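Local atomic coordinates of bifunctional endo-1,4-beta-xylanase A (Neocallimastix patriciarum, PDB entry 2VG9), a protein that probably hydrolyses internal beta-1,4-xylosidic bonds of xylan, acting as a glycoside hydrolase family 11 endoxylanase with a beta-jelly-roll fold. Residues 89-94 with 117-122; 50-55 with 199-204; 137-142 with 159-164. One frame throughout, in Å; residues are numbered along the deposited sequence.

Contact 1 (89-94 with 117-122); sequences GNSRLC and DWVDWV. With CD (cadmium ion), chain B; ACT (acetate ion), chain D.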
loop_
_atom_site.group_PDB
_atom_site.type_symbol
_atom_site.label_atom_id
_atom_site.label_comp_id
_atom_site.label_asym_id
_atom_site.label_seq_id
_atom_site.Cartn_x
_atom_site.Cartn_y
_atom_site.Cartn_z
ATOM N N GLY A 89 7.119 17.725 -1.093
ATOM C CA GLY A 89 6.247 16.559 -1.047
ATOM C C GLY A 89 6.968 15.248 -1.302
ATOM O O GLY A 89 8.198 15.173 -1.256
ATOM N N ASN A 90 6.184 14.192 -1.516
ATOM C CA ASN A 90 6.746 12.865 -1.674
ATOM C C ASN A 90 5.697 11.913 -2.230
ATOM O O ASN A 90 4.525 12.276 -2.412
ATOM C CB ASN A 90 7.297 12.372 -0.334
ATOM C CG ASN A 90 6.250 12.337 0.762
ATOM O OD1 ASN A 90 5.424 11.433 0.797
ATOM N ND2 ASN A 90 6.322 13.302 1.702
ATOM N N SER A 91 6.132 10.712 -2.563
ATOM C CA SER A 91 5.203 9.700 -3.001
ATOM C C SER A 91 5.875 8.345 -2.841
ATOM O O SER A 91 7.090 8.255 -2.600
ATOM C CB SER A 91 4.712 9.954 -4.441
ATOM O OG SER A 91 5.779 9.993 -5.353
ATOM N N ARG A 92 5.076 7.290 -2.951
ATOM C CA ARG A 92 5.596 5.952 -2.858
ATOM C C ARG A 92 4.767 5.004 -3.703
ATOM O O ARG A 92 3.563 5.228 -3.941
ATOM C CB ARG A 92 5.566 5.488 -1.407
ATOM C CG ARG A 92 4.157 5.209 -0.875
ATOM C CD ARG A 92 4.216 4.871 0.612
ATOM N NE ARG A 92 4.454 6.098 1.355
ATOM C CZ ARG A 92 4.248 6.267 2.660
ATOM N NH1 ARG A 92 3.804 5.275 3.431
ATOM N NH2 ARG A 92 4.507 7.445 3.195
ATOM N N LEU A 93 5.426 3.940 -4.145
ATOM C CA LEU A 93 4.766 2.792 -4.766
ATOM C C LEU A 93 5.049 1.580 -3.861
ATOM O O LEU A 93 6.224 1.216 -3.618
ATOM C CB LEU A 93 5.349 2.555 -6.159
ATOM C CG LEU A 93 4.816 1.422 -7.041
ATOM C CD1 LEU A 93 3.374 1.674 -7.397
ATOM C CD2 LEU A 93 5.719 1.301 -8.312
ATOM N N CYS A 94 3.977 0.965 -3.363
ATOM C CA CYS A 94 4.119 -0.057 -2.339
ATOM C C CYS A 94 3.028 -1.117 -2.366
ATOM O O CYS A 94 1.924 -0.876 -2.842
ATOM C CB CYS A 94 4.174 0.601 -0.939
ATOM S SG CYS A 94 2.669 1.499 -0.477
ATOM N N ASP A 117 9.380 1.582 -4.196
ATOM C CA ASP A 117 9.929 2.796 -4.780
ATOM C C ASP A 117 9.220 3.962 -4.088
ATOM O O ASP A 117 8.099 3.803 -3.530
ATOM C CB ASP A 117 9.695 2.822 -6.307
ATOM C CG ASP A 117 10.651 3.777 -7.059
ATOM O OD1 ASP A 117 11.446 4.498 -6.450
ATOM O OD2 ASP A 117 10.590 3.817 -8.297
ATOM N N TRP A 118 9.931 5.097 -4.023
ATOM C CA TRP A 118 9.442 6.304 -3.376
ATOM C C TRP A 118 10.228 7.489 -3.933
ATOM O O TRP A 118 11.336 7.327 -4.475
ATOM C CB TRP A 118 9.609 6.277 -1.845
ATOM C CG TRP A 118 11.028 5.966 -1.386
ATOM C CD1 TRP A 118 11.554 4.724 -1.131
ATOM C CD2 TRP A 118 12.100 6.913 -1.175
ATOM N NE1 TRP A 118 12.880 4.837 -0.757
ATOM C CE2 TRP A 118 13.232 6.176 -0.766
ATOM C CE3 TRP A 118 12.197 8.317 -1.278
ATOM C CZ2 TRP A 118 14.481 6.796 -0.476
ATOM C CZ3 TRP A 118 13.454 8.943 -0.992
ATOM C CH2 TRP A 118 14.573 8.163 -0.607
ATOM N N VAL A 119 9.674 8.678 -3.764
ATOM C CA VAL A 119 10.362 9.876 -4.217
ATOM C C VAL A 119 10.394 10.910 -3.095
ATOM O O VAL A 119 9.369 11.136 -2.428
ATOM C CB VAL A 119 9.751 10.455 -5.506
ATOM C CG1 VAL A 119 10.493 11.768 -5.930
ATOM C CG2 VAL A 119 9.785 9.385 -6.646
ATOM N N ASP A 120 11.609 11.453 -2.865
ATOM C CA ASP A 120 11.910 12.574 -1.935
ATOM C C ASP A 120 11.898 12.213 -0.453
ATOM O O ASP A 120 12.689 12.739 0.329
ATOM C CB ASP A 120 10.992 13.788 -2.155
ATOM C CG ASP A 120 11.252 14.497 -3.459
ATOM O OD1 ASP A 120 12.366 14.440 -3.992
ATOM O OD2 ASP A 120 10.317 15.118 -3.976
ATOM N N TRP A 121 10.990 11.332 -0.060
ATOM C CA TRP A 121 10.849 10.983 1.360
ATOM C C TRP A 121 10.132 9.664 1.513
ATOM O O TRP A 121 9.187 9.363 0.775
ATOM C CB TRP A 121 10.055 12.069 2.110
ATOM C CG TRP A 121 9.913 11.845 3.599
ATOM C CD1 TRP A 121 10.789 12.251 4.587
ATOM C CD2 TRP A 121 8.825 11.203 4.271
ATOM N NE1 TRP A 121 10.304 11.888 5.820
ATOM C CE2 TRP A 121 9.106 11.240 5.656
ATOM C CE3 TRP A 121 7.635 10.593 3.837
ATOM C CZ2 TRP A 121 8.243 10.691 6.605
ATOM C CZ3 TRP A 121 6.784 10.043 4.783
ATOM C CH2 TRP A 121 7.095 10.092 6.149
ATOM N N VAL A 122 10.570 8.899 2.501
ATOM C CA VAL A 122 9.931 7.621 2.853
ATOM C C VAL A 122 10.001 7.569 4.383
ATOM O O VAL A 122 10.914 8.178 4.958
ATOM C CB VAL A 122 10.692 6.435 2.172
ATOM C CG1 VAL A 122 12.118 6.274 2.752
ATOM C CG2 VAL A 122 9.930 5.108 2.266
HETATM CD CD CD B . 11.858 15.661 -5.849
HETATM C C ACT D . 6.262 14.351 5.672
HETATM O O ACT D . 5.962 14.310 6.899
HETATM O OXT ACT D . 5.438 13.823 4.882
HETATM C CH3 ACT D . 7.529 14.987 5.172
HETATM O O HOH W 1 6.494 8.341 0.879
HETATM O O HOH W 2 10.026 15.497 -7.465
#
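Strand 89-94 runs antiparallel to the short strand 117-119, their axes 4.5 Å apart at 174°, an edge pairing in the curled sheet of the family 11 jelly roll. Four backbone hydrogen bonds link them, two at the Ser91-Val119 pair and two at Leu93-Asp117. The tightest runs from Leu93 N to Asp117 O at 2.7 Å, its donor lying above the carbonyl plane. At the intervening non-hydrogen-bonded pair the CA atoms of Arg92 and Trp118 come within 3.9 Å. Ser91, Leu93 and Val119 point to the face packed on strand 73-86 of the other sheet, where Ser91 OG hydrogen-bonds Gln83 and Tyr81. After Val119 the chain turns, and Trp121 lays its ring beside Asn90, whose amide plane is 42° from it, while Arg92 NH2 approaches the ring edge, 3.8 Å from Trp121 CZ3. An acetate, probably from the crystallisation liquor, sits with its methyl over the centre of one indole face. At the turn, cadmium is bound bidentately by Asp120, 2.3 Å from OD1 and 2.5 Å from OD2, and by water 2; OD2 also hydrogen-bonds Ser86. Water 1 accepts from Arg92 NE and donates to Asn90 OD1 and Trp121 O, while Asn90 ND2 bonds weakly to acetate OXT. Water and acetate thus take opposite ends of the Asn90 amide, consistent with its modelled orientation, and Glu199 is a weak, distant counter-charge for Arg92.

Contact 2 (50-55 with 199-204); sequences RGNFLA and EGWQSS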
loop_
_atom_site.group_PDB
_atom_site.type_symbol
_atom_site.label_atom_id
_atom_site.label_comp_id
_atom_site.label_asym_id
_atom_site.label_seq_id
_atom_site.Cartn_x
_atom_site.Cartn_y
_atom_site.Cartn_z
ATOM N N ARG A 50 -0.677 20.376 2.274
ATOM C CA ARG A 50 -1.486 19.244 2.723
ATOM C C ARG A 50 -2.219 18.457 1.627
ATOM O O ARG A 50 -3.134 17.667 1.935
ATOM C CB ARG A 50 -2.439 19.643 3.866
ATOM C CG ARG A 50 -1.678 20.139 5.114
ATOM C CD ARG A 50 -2.505 20.083 6.392
ATOM N NE ARG A 50 -2.746 18.712 6.871
ATOM C CZ ARG A 50 -1.904 17.984 7.612
ATOM N NH1 ARG A 50 -0.699 18.460 7.961
ATOM N NH2 ARG A 50 -2.262 16.760 7.990
ATOM N N GLY A 51 -1.811 18.643 0.364
ATOM C CA GLY A 51 -2.319 17.800 -0.727
ATOM C C GLY A 51 -2.032 16.334 -0.448
ATOM O O GLY A 51 -0.898 15.965 -0.096
ATOM N N ASN A 52 -3.047 15.489 -0.616
ATOM C CA ASN A 52 -2.941 14.063 -0.314
ATOM C C ASN A 52 -3.760 13.232 -1.317
ATOM O O ASN A 52 -4.929 13.555 -1.601
ATOM C CB ASN A 52 -3.368 13.799 1.151
ATOM C CG ASN A 52 -2.856 12.476 1.699
ATOM O OD1 ASN A 52 -2.095 11.754 1.041
ATOM N ND2 ASN A 52 -3.261 12.157 2.937
ATOM N N PHE A 53 -3.139 12.190 -1.874
ATOM C CA PHE A 53 -3.733 11.372 -2.950
ATOM C C PHE A 53 -3.359 9.918 -2.747
ATOM O O PHE A 53 -2.218 9.607 -2.339
ATOM C CB PHE A 53 -3.200 11.816 -4.334
ATOM C CG PHE A 53 -3.708 10.999 -5.497
ATOM C CD1 PHE A 53 -4.943 11.287 -6.082
ATOM C CD2 PHE A 53 -2.953 9.948 -6.021
ATOM C CE1 PHE A 53 -5.409 10.545 -7.164
ATOM C CE2 PHE A 53 -3.419 9.187 -7.106
ATOM C CZ PHE A 53 -4.651 9.502 -7.682
ATOM N N LEU A 54 -4.291 9.016 -3.078
ATOM C CA LEU A 54 -3.950 7.593 -3.138
ATOM C C LEU A 54 -4.719 6.912 -4.262
ATOM O O LEU A 54 -5.855 7.301 -4.560
ATOM C CB LEU A 54 -4.225 6.915 -1.786
ATOM C CG LEU A 54 -5.664 6.768 -1.292
ATOM C CD1 LEU A 54 -6.355 5.464 -1.795
ATOM C CD2 LEU A 54 -5.704 6.855 0.265
ATOM N N ALA A 55 -4.084 5.912 -4.885
ATOM C CA ALA A 55 -4.753 4.996 -5.845
ATOM C C ALA A 55 -4.212 3.579 -5.665
ATOM O O ALA A 55 -2.988 3.342 -5.692
ATOM C CB ALA A 55 -4.577 5.460 -7.310
ATOM N N GLU A 199 0.749 6.350 -3.651
ATOM C CA GLU A 199 0.267 7.521 -2.898
ATOM C C GLU A 199 1.223 8.711 -2.988
ATOM O O GLU A 199 2.437 8.526 -3.203
ATOM C CB GLU A 199 -0.099 7.181 -1.442
ATOM C CG GLU A 199 1.017 6.521 -0.619
ATOM C CD GLU A 199 0.527 5.995 0.745
ATOM O OE1 GLU A 199 1.008 6.478 1.792
ATOM O OE2 GLU A 199 -0.370 5.139 0.789
ATOM N N GLY A 200 0.671 9.914 -2.799
ATOM C CA GLY A 200 1.408 11.152 -2.922
ATOM C C GLY A 200 0.970 12.180 -1.891
ATOM O O GLY A 200 -0.237 12.372 -1.668
ATOM N N TRP A 201 1.953 12.820 -1.257
ATOM C CA TRP A 201 1.735 13.894 -0.308
ATOM C C TRP A 201 2.391 15.156 -0.854
ATOM O O TRP A 201 3.607 15.152 -1.117
ATOM C CB TRP A 201 2.363 13.547 1.029
ATOM C CG TRP A 201 2.310 14.666 2.049
ATOM C CD1 TRP A 201 3.348 15.485 2.455
ATOM C CD2 TRP A 201 1.173 15.056 2.820
ATOM N NE1 TRP A 201 2.908 16.370 3.418
ATOM C CE2 TRP A 201 1.583 16.115 3.671
ATOM C CE3 TRP A 201 -0.147 14.591 2.902
ATOM C CZ2 TRP A 201 0.704 16.741 4.552
ATOM C CZ3 TRP A 201 -1.016 15.208 3.788
ATOM C CH2 TRP A 201 -0.584 16.271 4.607
ATOM N N GLN A 202 1.599 16.210 -1.059
ATOM C CA GLN A 202 2.127 17.496 -1.561
ATOM C C GLN A 202 2.980 17.268 -2.832
ATOM O O GLN A 202 4.035 17.869 -3.026
ATOM C CB GLN A 202 2.898 18.261 -0.452
ATOM C CG GLN A 202 2.001 18.661 0.734
ATOM C CD GLN A 202 2.725 19.375 1.878
ATOM O OE1 GLN A 202 3.970 19.533 1.889
ATOM N NE2 GLN A 202 1.954 19.796 2.866
ATOM N N SER A 203 2.495 16.398 -3.704
ATOM C CA SER A 203 3.183 16.063 -4.945
ATOM C C SER A 203 2.209 15.860 -6.090
ATOM O O SER A 203 0.986 15.800 -5.882
ATOM C CB SER A 203 4.032 14.777 -4.774
ATOM O OG SER A 203 3.195 13.654 -4.521
ATOM N N SER A 204 2.771 15.732 -7.290
ATOM C CA SER A 204 2.053 15.319 -8.488
ATOM C C SER A 204 2.844 14.214 -9.161
ATOM O O SER A 204 4.070 14.173 -9.044
ATOM C CB SER A 204 1.903 16.521 -9.429
ATOM O OG SER A 204 1.189 17.545 -8.740
#
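Residues 50-55 and 199-204 form an antiparallel pair in the large curved sheet of the family 11 jelly roll, just where residues 201-202 turn the corner toward the other sheet. Gln202 N donates to Gly51 O at 2.7 Å. Phe53 and Gly200 exchange both their backbone bonds, Phe53 N lying nearly along the C=O axis of Gly200. The largest side-chain contact belongs to Trp201, whose CG is anti to the backbone N (chi1 174°). Its CH2 corner stands over the centre of the Arg50 guanidinium, 3.7 Å from CZ, with the two planes 76° apart, so the indole presents its rim to the cation's flat face. Farther round the rim, CE3 lies 3.6 Å from Asn52 CG, which approaches in the ring plane. Leu54 and Glu199 meet on the same face through their CB atoms, 4.1 Å apart, and Glu199 OE2 is held by Asn197; as in family 11 relatives, this face probably lines the substrate cleft. On the other face Phe53 stacks on Trp44 of the opposing sheet, while strand 19-26 flanks residues 52-54, with Thr25 OG1 bonded to Asn52 O. Past the corner, Ser203 OG is hydrogen-bonded to both Asn90 O and Trp44 NE1.

Contact 3 (137-142 with 159-164); sequences YKIFQM and YFSVRQ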
loop_
_atom_site.group_PDB
_atom_site.type_symbol
_atom_site.label_atom_id
_atom_site.label_comp_id
_atom_site.label_asym_id
_atom_site.label_seq_id
_atom_site.Cartn_x
_atom_site.Cartn_y
_atom_site.Cartn_z
ATOM N N TYR A 137 15.782 -5.286 2.514
ATOM C CA TYR A 137 14.669 -4.462 2.966
ATOM C C TYR A 137 14.984 -4.137 4.414
ATOM O O TYR A 137 15.528 -4.971 5.139
ATOM C CB TYR A 137 13.333 -5.220 2.930
ATOM C CG TYR A 137 12.739 -5.418 1.549
ATOM C CD1 TYR A 137 11.707 -4.587 1.085
ATOM C CD2 TYR A 137 13.213 -6.425 0.698
ATOM C CE1 TYR A 137 11.142 -4.800 -0.179
ATOM C CE2 TYR A 137 12.667 -6.602 -0.593
ATOM C CZ TYR A 137 11.654 -5.799 -1.018
ATOM O OH TYR A 137 11.101 -5.972 -2.291
ATOM N N LYS A 138 14.625 -2.931 4.826
ATOM C CA LYS A 138 14.677 -2.519 6.212
ATOM C C LYS A 138 13.282 -2.650 6.775
ATOM O O LYS A 138 12.311 -2.094 6.212
ATOM C CB LYS A 138 15.090 -1.060 6.267
ATOM C CG LYS A 138 15.174 -0.515 7.683
ATOM C CD LYS A 138 15.662 0.918 7.707
ATOM C CE LYS A 138 15.785 1.367 9.170
ATOM N NZ LYS A 138 16.507 2.652 9.253
ATOM N N ILE A 139 13.171 -3.356 7.897
ATOM C CA ILE A 139 11.899 -3.506 8.559
ATOM C C ILE A 139 11.835 -2.716 9.878
ATOM O O ILE A 139 12.832 -2.624 10.648
ATOM C CB ILE A 139 11.518 -4.987 8.730
ATOM C CG1 ILE A 139 12.470 -5.706 9.713
ATOM C CG2 ILE A 139 11.462 -5.700 7.341
ATOM C CD1 ILE A 139 12.044 -7.140 10.143
ATOM N N PHE A 140 10.674 -2.125 10.128
ATOM C CA PHE A 140 10.445 -1.393 11.354
ATOM C C PHE A 140 8.958 -1.229 11.526
ATOM O O PHE A 140 8.177 -1.379 10.558
ATOM C CB PHE A 140 11.163 -0.012 11.357
ATOM C CG PHE A 140 10.852 0.853 10.149
ATOM C CD1 PHE A 140 9.791 1.764 10.181
ATOM C CD2 PHE A 140 11.602 0.743 8.979
ATOM C CE1 PHE A 140 9.485 2.568 9.077
ATOM C CE2 PHE A 140 11.290 1.550 7.838
ATOM C CZ PHE A 140 10.232 2.455 7.886
ATOM N N GLN A 141 8.558 -0.927 12.762
ATOM C CA GLN A 141 7.166 -0.620 13.043
ATOM C C GLN A 141 7.080 0.716 13.755
ATOM O O GLN A 141 8.077 1.201 14.292
ATOM C CB GLN A 141 6.456 -1.753 13.818
ATOM C CG GLN A 141 7.158 -2.224 15.103
ATOM C CD GLN A 141 6.767 -1.404 16.306
ATOM O OE1 GLN A 141 5.630 -0.983 16.420
ATOM N NE2 GLN A 141 7.719 -1.168 17.215
ATOM N N MET A 142 5.908 1.337 13.706
ATOM C CA MET A 142 5.697 2.622 14.394
ATOM C C MET A 142 4.233 2.854 14.711
ATOM O O MET A 142 3.370 2.275 14.075
ATOM C CB MET A 142 6.317 3.802 13.621
ATOM C CG MET A 142 5.638 4.286 12.342
ATOM S SD MET A 142 6.811 5.301 11.350
ATOM C CE MET A 142 7.433 6.422 12.602
ATOM N N TYR A 159 3.346 -1.425 9.974
ATOM C CA TYR A 159 4.541 -2.242 9.728
ATOM C C TYR A 159 5.079 -1.869 8.357
ATOM O O TYR A 159 4.316 -1.670 7.421
ATOM C CB TYR A 159 4.267 -3.758 9.788
ATOM C CG TYR A 159 3.772 -4.297 11.100
ATOM C CD1 TYR A 159 3.777 -3.505 12.264
ATOM C CD2 TYR A 159 3.347 -5.618 11.199
ATOM C CE1 TYR A 159 3.311 -4.005 13.491
ATOM C CE2 TYR A 159 2.882 -6.135 12.417
ATOM C CZ TYR A 159 2.869 -5.320 13.557
ATOM O OH TYR A 159 2.406 -5.849 14.745
ATOM N N PHE A 160 6.399 -1.817 8.265
ATOM C CA PHE A 160 7.137 -1.412 7.057
ATOM C C PHE A 160 8.227 -2.370 6.717
ATOM O O PHE A 160 8.941 -2.819 7.609
ATOM C CB PHE A 160 7.841 -0.042 7.272
ATOM C CG PHE A 160 6.873 1.119 7.405
ATOM C CD1 PHE A 160 6.456 1.814 6.261
ATOM C CD2 PHE A 160 6.372 1.505 8.682
ATOM C CE1 PHE A 160 5.533 2.891 6.360
ATOM C CE2 PHE A 160 5.481 2.581 8.797
ATOM C CZ PHE A 160 5.050 3.269 7.636
ATOM N N SER A 161 8.343 -2.642 5.413
ATOM C CA SER A 161 9.542 -3.137 4.754
ATOM C C SER A 161 9.863 -2.101 3.686
ATOM O O SER A 161 9.061 -1.851 2.782
ATOM C CB SER A 161 9.254 -4.432 4.002
ATOM O OG SER A 161 9.165 -5.543 4.856
ATOM N N VAL A 162 11.057 -1.531 3.748
ATOM C CA VAL A 162 11.428 -0.560 2.743
ATOM C C VAL A 162 12.550 -1.148 1.905
ATOM O O VAL A 162 13.631 -1.443 2.435
ATOM C CB VAL A 162 11.844 0.777 3.405
ATOM C CG1 VAL A 162 12.339 1.794 2.338
ATOM C CG2 VAL A 162 10.669 1.313 4.240
ATOM N N ARG A 163 12.294 -1.339 0.613
ATOM C CA ARG A 163 13.314 -1.864 -0.314
ATOM C C ARG A 163 14.474 -0.877 -0.455
ATOM O O ARG A 163 14.261 0.317 -0.740
ATOM C CB ARG A 163 12.722 -2.119 -1.710
ATOM C CG ARG A 163 13.617 -2.994 -2.566
ATOM C CD ARG A 163 13.006 -3.306 -3.943
ATOM N NE ARG A 163 13.959 -4.016 -4.828
ATOM C CZ ARG A 163 14.083 -5.342 -4.869
ATOM N NH1 ARG A 163 13.305 -6.099 -4.113
ATOM N NH2 ARG A 163 14.928 -5.927 -5.709
ATOM N N GLN A 164 15.696 -1.384 -0.262
ATOM C CA GLN A 164 16.888 -0.538 -0.291
ATOM C C GLN A 164 17.255 -0.083 -1.715
ATOM O O GLN A 164 17.704 1.054 -1.906
ATOM C CB GLN A 164 18.060 -1.193 0.464
ATOM C CG GLN A 164 17.711 -1.417 1.965
ATOM C CD GLN A 164 17.307 -0.116 2.651
ATOM O OE1 GLN A 164 16.127 0.141 2.930
ATOM N NE2 GLN A 164 18.271 0.726 2.876
#
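Tyr137 opens the segment with its ring lying across Arg163, whose chain is extended from CG to NE. Arg163 CG makes a CH-pi contact over the phenol face, 4.1 Å from the ring centroid. NH1 then reaches round to donate to Tyr137 OH at 2.9 Å. The hydroxyl lies almost in the guanidinium plane although that plane stands 78° from the ring, and it is also hydrogen-bonded to Glu116 OE2. An acid near this phenol and arginine would probably offset the positive charge. Lys138 pairs with Val162 through two backbone bonds, the shorter from Val162 N to Lys138 O at 2.8 Å; its extended side chain leads away to a salt bridge with Asp124. Ile139, on the Tyr137 side, sets CG2 3.4 Å from Ser161 OG, beneath helix 174-182. Phe140 and Phe160 likewise exchange two backbone bonds, Phe160 N lying nearly along the Phe140 C=O axis. Phe140 takes the crowded position between backbone N and carbonyl carbon (chi1 53°), which swings its ring across to the facing strand. There it lies nearly parallel to the Phe160 ring, planes 16° apart, but slid aside with centroids 4.8 Å apart, so that Phe160 CB occupies its face 3.6 Å from the centroid. Val162 CG2 packs against the same phenyl at CE2. Gln141 rests CB on Tyr159, 3.6 Å from CD1, while its OE1 turns to Lys157. Met142 completes the row with an oblique Met-aromatic contact, SD 5.0 Å from the Phe160 centroid. This aromatic-rich antiparallel ladder has the topology of the hairpin that carries the thumb loop in family 11 xylanases, and probably forms its base.

Overall arrangement
All three contacts reach the same curled sheet of the jelly roll, and contact 2 also takes the chain across to the other sheet. Contacts 1 and 2 are neighbours, with centres 10 Å apart: strand 89-100 pairs with 190-200, and Asn90 N reaches Trp201 O at 2.8 Å. Contact 3 lies farther along the sheet and meets contact 1 only by packing, as between Val122 and Val162; it has no touch with contact 2. It is the most buried and the most aromatic. Contacts 1 and 2, by contrast, are partly buried and surround tryptophans with arginine and asparagine, the acetate lying near both Trp121 and Trp201. Metal binding is confined to contact 1, at its exposed turn.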